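Local coordinates for protein phosphoserine phosphatase (Homo sapiens, PDB 6HYY) that hydrolyses L-3-phosphoserine to serine and phosphate, as a magnesium-dependent phosphatase of the haloacid dehalogenase family, at residues 51-55 with 148-152; 84-90 with 212-216; 91-95 with 118-122. One frame throughout, in Å; residues are numbered along the deposited sequence.

Interactions 2 and 3 share helix 87-96 and lie next to each other, their centres about 11 Å apart. Both are buried contacts. Interaction 2 packs the start of the helix against 212-216, near the C-terminus, with aliphatic and aromatic groups and one bridging water. Interaction 3 uses the next turn of the same helix against the loop 118-122, and adds an amide hydrogen bond to its apolar patch. Interaction 1 lies on the opposite side of the chain's centre, about 28 to 29 Å from the others between centres. It is only partly buried, sits close to the bound serine and relies more on backbone carbonyls and a hydroxyl.

Interaction 1 of 3, residues 51-55 with 148-152; sequences AVPFK and TAESG
F54 carries its ring anti to the backbone N (chi1 -175°), which sends it along segment 148-152 past two backbone carbonyls. K55 has the same first torsion (chi1 -174°), and its chain runs out beside E150. On the facing segment, the hydroxyl of S151 meets the first turn of helix 54-65. There F54 N donates a hydrogen bond to S151 OG, 3.2 Å long, with an N-H...O angle of 153°. This takes up one of the amide groups at the start of the helix, right after P53 at the N-cap. The same OG also lies 3.7 Å from F54 CB, so the hydroxyl meets both the backbone and the root of the ring.

Across this contact the ring meets backbone carbonyl oxygens. F54 CE2 comes within 3.3 Å of T148 O, which approaches obliquely. A149 O lies at the ring edge, near its plane, 3.7 Å from F54 CD2. T148 O also accepts a hydrogen bond from N129 of strand 126-133.

The F54 side chain comes to about 4 Å of the bound serine, between nearest atoms. In this haloacid dehalogenase fold, helix 54-65 is part of the helical cap inserted after the first strand of the core. The contact thus joins cap and core beside the pocket that holds the bound serine.

K55 packs with its aliphatic part. Its CB is 3.2 Å from A149 O, and its CE is 4.2 Å from E150 CG. The two chains lie side by side and point the same way. Their opposite charges are near but not in contact, with K55 NZ 5.1 Å from E150 OE1. A water accepts from K55 N and, weakly, from S151 N.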
loop_
_atom_site.group_PDB
_atom_site.type_symbol
_atom_site.label_atom_id
_atom_site.label_comp_id
_atom_site.label_asym_id
_atom_site.label_seq_id
_atom_site.Cartn_x
_atom_site.Cartn_y
_atom_site.Cartn_z
ATOM N N ALA A 51 14.765 -8.094 -3.176
ATOM C CA ALA A 51 15.332 -9.277 -3.820
ATOM C C ALA A 51 15.714 -9.001 -5.270
ATOM O O ALA A 51 16.866 -9.194 -5.669
ATOM C CB ALA A 51 14.348 -10.446 -3.730
ATOM N N VAL A 52 14.756 -8.549 -6.073
ATOM C CA VAL A 52 15.032 -8.139 -7.450
ATOM C C VAL A 52 14.647 -6.670 -7.591
ATOM O O VAL A 52 13.784 -6.189 -6.841
ATOM C CB VAL A 52 14.291 -9.029 -8.464
ATOM C CG1 VAL A 52 14.664 -10.492 -8.260
ATOM C CG2 VAL A 52 12.787 -8.836 -8.354
ATOM N N PRO A 53 15.268 -5.918 -8.502
ATOM C CA PRO A 53 14.912 -4.500 -8.659
ATOM C C PRO A 53 13.442 -4.347 -9.015
ATOM O O PRO A 53 12.924 -5.037 -9.895
ATOM C CB PRO A 53 15.826 -4.027 -9.795
ATOM C CG PRO A 53 16.967 -5.000 -9.798
ATOM C CD PRO A 53 16.372 -6.314 -9.395
ATOM N N PHE A 54 12.766 -3.426 -8.317
ATOM C CA PHE A 54 11.311 -3.371 -8.409
ATOM C C PHE A 54 10.842 -2.959 -9.798
ATOM O O PHE A 54 9.876 -3.529 -10.320
ATOM C CB PHE A 54 10.732 -2.421 -7.356
ATOM C CG PHE A 54 9.232 -2.419 -7.330
ATOM C CD1 PHE A 54 8.541 -3.481 -6.765
ATOM C CD2 PHE A 54 8.512 -1.378 -7.898
ATOM C CE1 PHE A 54 7.160 -3.498 -6.749
ATOM C CE2 PHE A 54 7.127 -1.390 -7.886
ATOM C CZ PHE A 54 6.455 -2.451 -7.313
ATOM N N LYS A 55 11.488 -1.956 -10.403
ATOM C CA LYS A 55 11.035 -1.469 -11.701
ATOM C C LYS A 55 11.068 -2.578 -12.743
ATOM O O LYS A 55 10.122 -2.737 -13.524
ATOM C CB LYS A 55 11.887 -0.280 -12.155
ATOM C CG LYS A 55 11.390 0.371 -13.436
ATOM C CD LYS A 55 12.325 1.471 -13.926
ATOM C CE LYS A 55 12.317 2.676 -12.993
ATOM N NZ LYS A 55 13.455 3.601 -13.265
ATOM N N THR A 148 7.127 5.370 -6.498
ATOM C CA THR A 148 6.731 3.988 -6.276
ATOM C C THR A 148 7.114 3.063 -7.437
ATOM O O THR A 148 6.861 1.861 -7.347
ATOM C CB THR A 148 5.223 3.923 -6.001
ATOM O OG1 THR A 148 4.526 4.669 -7.008
ATOM C CG2 THR A 148 4.922 4.566 -4.640
ATOM N N ALA A 149 7.735 3.568 -8.504
ATOM C CA ALA A 149 8.187 2.693 -9.584
ATOM C C ALA A 149 9.573 2.112 -9.333
ATOM O O ALA A 149 9.987 1.203 -10.065
ATOM C CB ALA A 149 8.187 3.448 -10.921
ATOM N N GLU A 150 10.284 2.609 -8.322
ATOM C CA GLU A 150 11.659 2.245 -8.012
ATOM C C GLU A 150 11.732 1.510 -6.680
ATOM O O GLU A 150 10.843 1.621 -5.833
ATOM C CB GLU A 150 12.552 3.493 -7.943
ATOM C CG GLU A 150 12.524 4.381 -9.187
ATOM C CD GLU A 150 12.478 5.874 -8.861
ATOM O OE1 GLU A 150 11.687 6.597 -9.510
ATOM O OE2 GLU A 150 13.231 6.332 -7.969
ATOM N N SER A 151 12.812 0.751 -6.498
ATOM C CA SER A 151 13.119 0.209 -5.180
ATOM C C SER A 151 13.353 1.347 -4.192
ATOM O O SER A 151 13.901 2.396 -4.546
ATOM C CB SER A 151 14.353 -0.698 -5.242
ATOM O OG SER A 151 14.011 -1.991 -5.718
ATOM N N GLY A 152 12.928 1.142 -2.949
ATOM C CA GLY A 152 12.975 2.197 -1.964
ATOM C C GLY A 152 11.929 3.270 -2.141
ATOM O O GLY A 152 12.030 4.321 -1.500
HETATM O O HOH W 1 14.074 -0.553 -9.285
#

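Interaction 2 of 3, residues 84-90 with 212-216; sequences TPGIREL and FVELL
F212 puts its ring against the turn that starts helix 87-96, a helix flanking the central sheet of the haloacid dehalogenase fold. I87 CD1 lies over one face of the ring in a CH-pi contact, 4.1 Å from the F212 centroid and 16° off the ring normal. T84 CG2 and L90 CD2 come in obliquely, the latter 3.6 Å from F212 CD1. P85 O sits at the ring edge, in plane.

L90 reaches further with its other branch. Its CD1 meets L215 CB at 3.9 Å. L216 lays its methyls along the helix, CD2 against L90 CA and CD1 against the carboxylate end of E89.

With an alanine at F212, I87 CD1 would probably lose its ring face and a gap would open between T84 and L90.

The next shell fixes these groups. A type II turn from T84 to I87 presents P85 O. G86, with positive phi, is the N-cap, and its backbone C lies against F212 CB. T84 holds CG2 anti to the backbone N, which turns this methyl to the ring, while OG1 bonds T20 O and N195 ND2. F192 stacks on F212, while F15 of strand 12-16 touches I87, L90 and F212. A water bridges the two backbones, donating to P85 O at 2.6 Å and accepting from F212 N at 2.9 Å.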
loop_
_atom_site.group_PDB
_atom_site.type_symbol
_atom_site.label_atom_id
_atom_site.label_comp_id
_atom_site.label_asym_id
_atom_site.label_seq_id
_atom_site.Cartn_x
_atom_site.Cartn_y
_atom_site.Cartn_z
ATOM N N THR A 84 -9.328 -4.934 4.531
ATOM C CA THR A 84 -9.014 -5.732 5.704
ATOM C C THR A 84 -9.936 -5.341 6.853
ATOM O O THR A 84 -10.214 -4.154 7.048
ATOM C CB THR A 84 -7.557 -5.465 6.087
ATOM O OG1 THR A 84 -6.715 -5.786 4.974
ATOM C CG2 THR A 84 -7.131 -6.209 7.345
ATOM N N PRO A 85 -10.453 -6.300 7.615
ATOM C CA PRO A 85 -11.286 -5.961 8.775
ATOM C C PRO A 85 -10.616 -4.957 9.703
ATOM O O PRO A 85 -9.420 -5.050 10.009
ATOM C CB PRO A 85 -11.495 -7.313 9.460
ATOM C CG PRO A 85 -11.418 -8.291 8.322
ATOM C CD PRO A 85 -10.402 -7.748 7.356
ATOM N N GLY A 86 -11.388 -3.951 10.108
ATOM C CA GLY A 86 -10.910 -2.943 11.013
ATOM C C GLY A 86 -10.334 -1.700 10.369
ATOM O O GLY A 86 -10.232 -0.679 11.049
ATOM N N ILE A 87 -9.956 -1.754 9.086
ATOM C CA ILE A 87 -9.268 -0.580 8.528
ATOM C C ILE A 87 -10.224 0.605 8.352
ATOM O O ILE A 87 -9.820 1.762 8.575
ATOM C CB ILE A 87 -8.515 -0.921 7.226
ATOM C CG1 ILE A 87 -7.613 0.251 6.793
ATOM C CG2 ILE A 87 -9.425 -1.185 6.092
ATOM C CD1 ILE A 87 -6.532 0.660 7.819
ATOM N N ARG A 88 -11.501 0.379 8.020
ATOM C CA ARG A 88 -12.427 1.511 7.911
ATOM C C ARG A 88 -12.552 2.248 9.240
ATOM O O ARG A 88 -12.494 3.488 9.295
ATOM C CB ARG A 88 -13.815 1.040 7.471
ATOM C CG ARG A 88 -13.943 0.576 6.044
ATOM C CD ARG A 88 -15.403 0.086 5.823
ATOM N NE ARG A 88 -15.575 -0.619 4.556
ATOM C CZ ARG A 88 -15.262 -1.906 4.347
ATOM N NH1 ARG A 88 -14.774 -2.686 5.321
ATOM N NH2 ARG A 88 -15.447 -2.428 3.142
ATOM N N GLU A 89 -12.741 1.500 10.332
ATOM C CA GLU A 89 -12.883 2.111 11.648
ATOM C C GLU A 89 -11.601 2.826 12.058
ATOM O O GLU A 89 -11.650 3.931 12.607
ATOM C CB GLU A 89 -13.273 1.052 12.684
ATOM C CG GLU A 89 -13.645 1.671 14.016
ATOM C CD GLU A 89 -14.099 0.653 15.042
ATOM O OE1 GLU A 89 -14.193 -0.546 14.703
ATOM O OE2 GLU A 89 -14.357 1.063 16.189
ATOM N N LEU A 90 -10.446 2.207 11.797
ATOM C CA LEU A 90 -9.164 2.809 12.168
ATOM C C LEU A 90 -8.926 4.115 11.421
ATOM O O LEU A 90 -8.552 5.124 12.036
ATOM C CB LEU A 90 -8.021 1.827 11.911
ATOM C CG LEU A 90 -6.623 2.364 12.246
ATOM C CD1 LEU A 90 -6.522 2.729 13.720
ATOM C CD2 LEU A 90 -5.580 1.328 11.895
ATOM N N PHE A 212 -6.230 -4.779 13.326
ATOM C CA PHE A 212 -6.286 -3.334 13.473
ATOM C C PHE A 212 -7.018 -2.909 14.747
ATOM O O PHE A 212 -6.827 -1.776 15.200
ATOM C CB PHE A 212 -6.919 -2.714 12.222
ATOM C CG PHE A 212 -5.973 -2.634 11.036
ATOM C CD1 PHE A 212 -4.714 -2.042 11.163
ATOM C CD2 PHE A 212 -6.335 -3.162 9.810
ATOM C CE1 PHE A 212 -3.852 -1.979 10.070
ATOM C CE2 PHE A 212 -5.484 -3.095 8.712
ATOM C CZ PHE A 212 -4.238 -2.507 8.839
ATOM N N VAL A 213 -7.796 -3.807 15.364
ATOM C CA VAL A 213 -8.433 -3.500 16.648
ATOM C C VAL A 213 -7.404 -3.092 17.696
ATOM O O VAL A 213 -7.703 -2.288 18.586
ATOM C CB VAL A 213 -9.270 -4.693 17.167
ATOM C CG1 VAL A 213 -10.469 -4.966 16.271
ATOM C CG2 VAL A 213 -8.410 -5.930 17.364
ATOM N N GLU A 214 -6.188 -3.644 17.628
ATOM C CA GLU A 214 -5.208 -3.368 18.676
ATOM C C GLU A 214 -4.879 -1.887 18.767
ATOM O O GLU A 214 -4.597 -1.381 19.859
ATOM C CB GLU A 214 -3.939 -4.183 18.444
ATOM C CG GLU A 214 -4.185 -5.675 18.409
ATOM C CD GLU A 214 -2.945 -6.442 18.026
ATOM O OE1 GLU A 214 -1.885 -6.170 18.623
ATOM O OE2 GLU A 214 -3.024 -7.302 17.121
ATOM N N LEU A 215 -4.902 -1.177 17.641
ATOM C CA LEU A 215 -4.770 0.273 17.690
ATOM C C LEU A 215 -6.072 0.946 18.089
ATOM O O LEU A 215 -6.045 2.080 18.583
ATOM C CB LEU A 215 -4.292 0.794 16.334
ATOM C CG LEU A 215 -3.008 0.112 15.878
ATOM C CD1 LEU A 215 -2.647 0.510 14.459
ATOM C CD2 LEU A 215 -1.880 0.455 16.842
ATOM N N LEU A 216 -7.204 0.266 17.875
ATOM C CA LEU A 216 -8.520 0.641 18.379
ATOM C C LEU A 216 -8.734 0.211 19.823
ATOM O O LEU A 216 -9.882 0.096 20.260
ATOM C CB LEU A 216 -9.622 0.037 17.501
ATOM C CG LEU A 216 -9.643 0.342 16.000
ATOM C CD1 LEU A 216 -10.514 -0.663 15.254
ATOM C CD2 LEU A 216 -10.128 1.754 15.760
HETATM O O HOH W 2 -7.445 -6.324 11.165
#

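Interaction 3 of 3, residues 91-95 with 118-122; sequences VSRLQ and KLNIP
V91 and Q95, one turn apart on helix 87-96, meet the loop 118-122 in different ways. V91 is the buried, packed end. Its CG1 stands anti to the backbone N (chi1 172°) and points at the loop, 3.6 Å from L119 O. The same methyl is 4.2 Å from I121 CG1 and 4.4 Å from L119 CB. The V91 and I121 side chains cross at about a right angle. I121 goes on to V101 and L103 of strand 100-105, so this end continues into the interior.

Q95 forms the looser, partly exposed side. Its chain is extended beyond CG, and the amide reaches the backbone of N120. Q95 NE2 donates to N120 O at 2.9 Å, with an N-H...O angle of 150°. The donor stands above the carbonyl plane, 65° out of it, and so misses the lone pairs. The N120 and Q95 side chains cross at about a right angle, N120 CB meeting Q95 OE1 at 3.8 Å. A water lies here too, 2.8 Å from Q95 OE1 and 3.0 Å from L119 O.

The loop follows helix 109-116 and leads into strand 126-133. Helix 87-96 thus packs on a connection within the beta-alpha-beta unit of strand 100-105, helix 109-116 and strand 126-133, part of the Rossmann-like core of haloacid dehalogenase hydrolases.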
loop_
_atom_site.group_PDB
_atom_site.type_symbol
_atom_site.label_atom_id
_atom_site.label_comp_id
_atom_site.label_asym_id
_atom_site.label_seq_id
_atom_site.Cartn_x
_atom_site.Cartn_y
_atom_site.Cartn_z
ATOM N N VAL A 91 -9.114 4.118 10.096
ATOM C CA VAL A 91 -8.924 5.373 9.355
ATOM C C VAL A 91 -9.913 6.420 9.841
ATOM O O VAL A 91 -9.569 7.600 9.981
ATOM C CB VAL A 91 -9.036 5.156 7.836
ATOM C CG1 VAL A 91 -9.031 6.505 7.113
ATOM C CG2 VAL A 91 -7.878 4.304 7.315
ATOM N N SER A 92 -11.149 6.010 10.128
ATOM C CA SER A 92 -12.145 6.944 10.642
ATOM C C SER A 92 -11.681 7.588 11.942
ATOM O O SER A 92 -11.788 8.811 12.106
ATOM C CB SER A 92 -13.472 6.213 10.849
ATOM O OG SER A 92 -14.042 5.866 9.606
ATOM N N ARG A 93 -11.168 6.784 12.885
ATOM C CA ARG A 93 -10.698 7.349 14.148
ATOM C C ARG A 93 -9.496 8.259 13.944
ATOM O O ARG A 93 -9.390 9.301 14.605
ATOM C CB ARG A 93 -10.338 6.248 15.148
ATOM C CG ARG A 93 -11.536 5.379 15.555
ATOM C CD ARG A 93 -12.578 6.128 16.398
ATOM N NE ARG A 93 -13.554 6.900 15.609
ATOM C CZ ARG A 93 -14.450 6.404 14.747
ATOM N NH1 ARG A 93 -14.547 5.108 14.504
ATOM N NH2 ARG A 93 -15.254 7.235 14.101
ATOM N N LEU A 94 -8.591 7.897 13.032
ATOM C CA LEU A 94 -7.442 8.765 12.773
ATOM C C LEU A 94 -7.891 10.105 12.204
ATOM O O LEU A 94 -7.422 11.176 12.630
ATOM C CB LEU A 94 -6.477 8.072 11.811
ATOM C CG LEU A 94 -5.653 6.924 12.384
ATOM C CD1 LEU A 94 -4.963 6.159 11.272
ATOM C CD2 LEU A 94 -4.618 7.497 13.353
ATOM N N GLN A 95 -8.802 10.069 11.231
ATOM C CA GLN A 95 -9.267 11.309 10.616
ATOM C C GLN A 95 -10.056 12.156 11.603
ATOM O O GLN A 95 -9.993 13.393 11.552
ATOM C CB GLN A 95 -10.102 10.999 9.367
ATOM C CG GLN A 95 -9.270 10.469 8.170
ATOM C CD GLN A 95 -10.122 10.194 6.944
ATOM O OE1 GLN A 95 -11.327 10.013 7.053
ATOM N NE2 GLN A 95 -9.499 10.161 5.779
ATOM N N LYS A 118 -12.978 4.502 -0.681
ATOM C CA LYS A 118 -13.876 3.859 0.248
ATOM C C LYS A 118 -13.571 4.299 1.663
ATOM O O LYS A 118 -14.442 4.184 2.532
ATOM C CB LYS A 118 -13.795 2.316 0.146
ATOM C CG LYS A 118 -14.731 1.744 -0.928
ATOM C CD LYS A 118 -14.390 0.322 -1.382
ATOM C CE LYS A 118 -14.727 -0.704 -0.317
ATOM N NZ LYS A 118 -14.535 -2.116 -0.796
ATOM N N LEU A 119 -12.388 4.876 1.896
ATOM C CA LEU A 119 -11.887 5.243 3.221
ATOM C C LEU A 119 -11.874 6.751 3.453
ATOM O O LEU A 119 -11.256 7.217 4.428
ATOM C CB LEU A 119 -10.464 4.705 3.418
ATOM C CG LEU A 119 -10.334 3.183 3.333
ATOM C CD1 LEU A 119 -8.869 2.790 3.088
ATOM C CD2 LEU A 119 -10.846 2.535 4.607
ATOM N N ASN A 120 -12.495 7.521 2.561
ATOM C CA ASN A 120 -12.514 8.987 2.641
ATOM C C ASN A 120 -11.119 9.589 2.656
ATOM O O ASN A 120 -10.904 10.656 3.242
ATOM C CB ASN A 120 -13.290 9.454 3.857
ATOM C CG ASN A 120 -14.647 8.879 3.877
ATOM O OD1 ASN A 120 -14.914 7.925 4.597
ATOM N ND2 ASN A 120 -15.515 9.420 3.036
ATOM N N ILE A 121 -10.184 8.921 1.997
ATOM C CA ILE A 121 -8.825 9.424 1.829
ATOM C C ILE A 121 -8.763 10.142 0.485
ATOM O O ILE A 121 -9.031 9.511 -0.553
ATOM C CB ILE A 121 -7.809 8.280 1.894
ATOM C CG1 ILE A 121 -7.831 7.630 3.286
ATOM C CG2 ILE A 121 -6.389 8.786 1.536
ATOM C CD1 ILE A 121 -7.021 6.324 3.367
ATOM N N PRO A 122 -8.418 11.423 0.454
ATOM C CA PRO A 122 -8.398 12.147 -0.818
ATOM C C PRO A 122 -7.338 11.605 -1.758
ATOM O O PRO A 122 -6.295 11.093 -1.339
ATOM C CB PRO A 122 -8.082 13.592 -0.401
ATOM C CG PRO A 122 -7.467 13.483 0.933
ATOM C CD PRO A 122 -8.079 12.279 1.600
HETATM O O HOH W 3 -12.816 7.635 6.994
#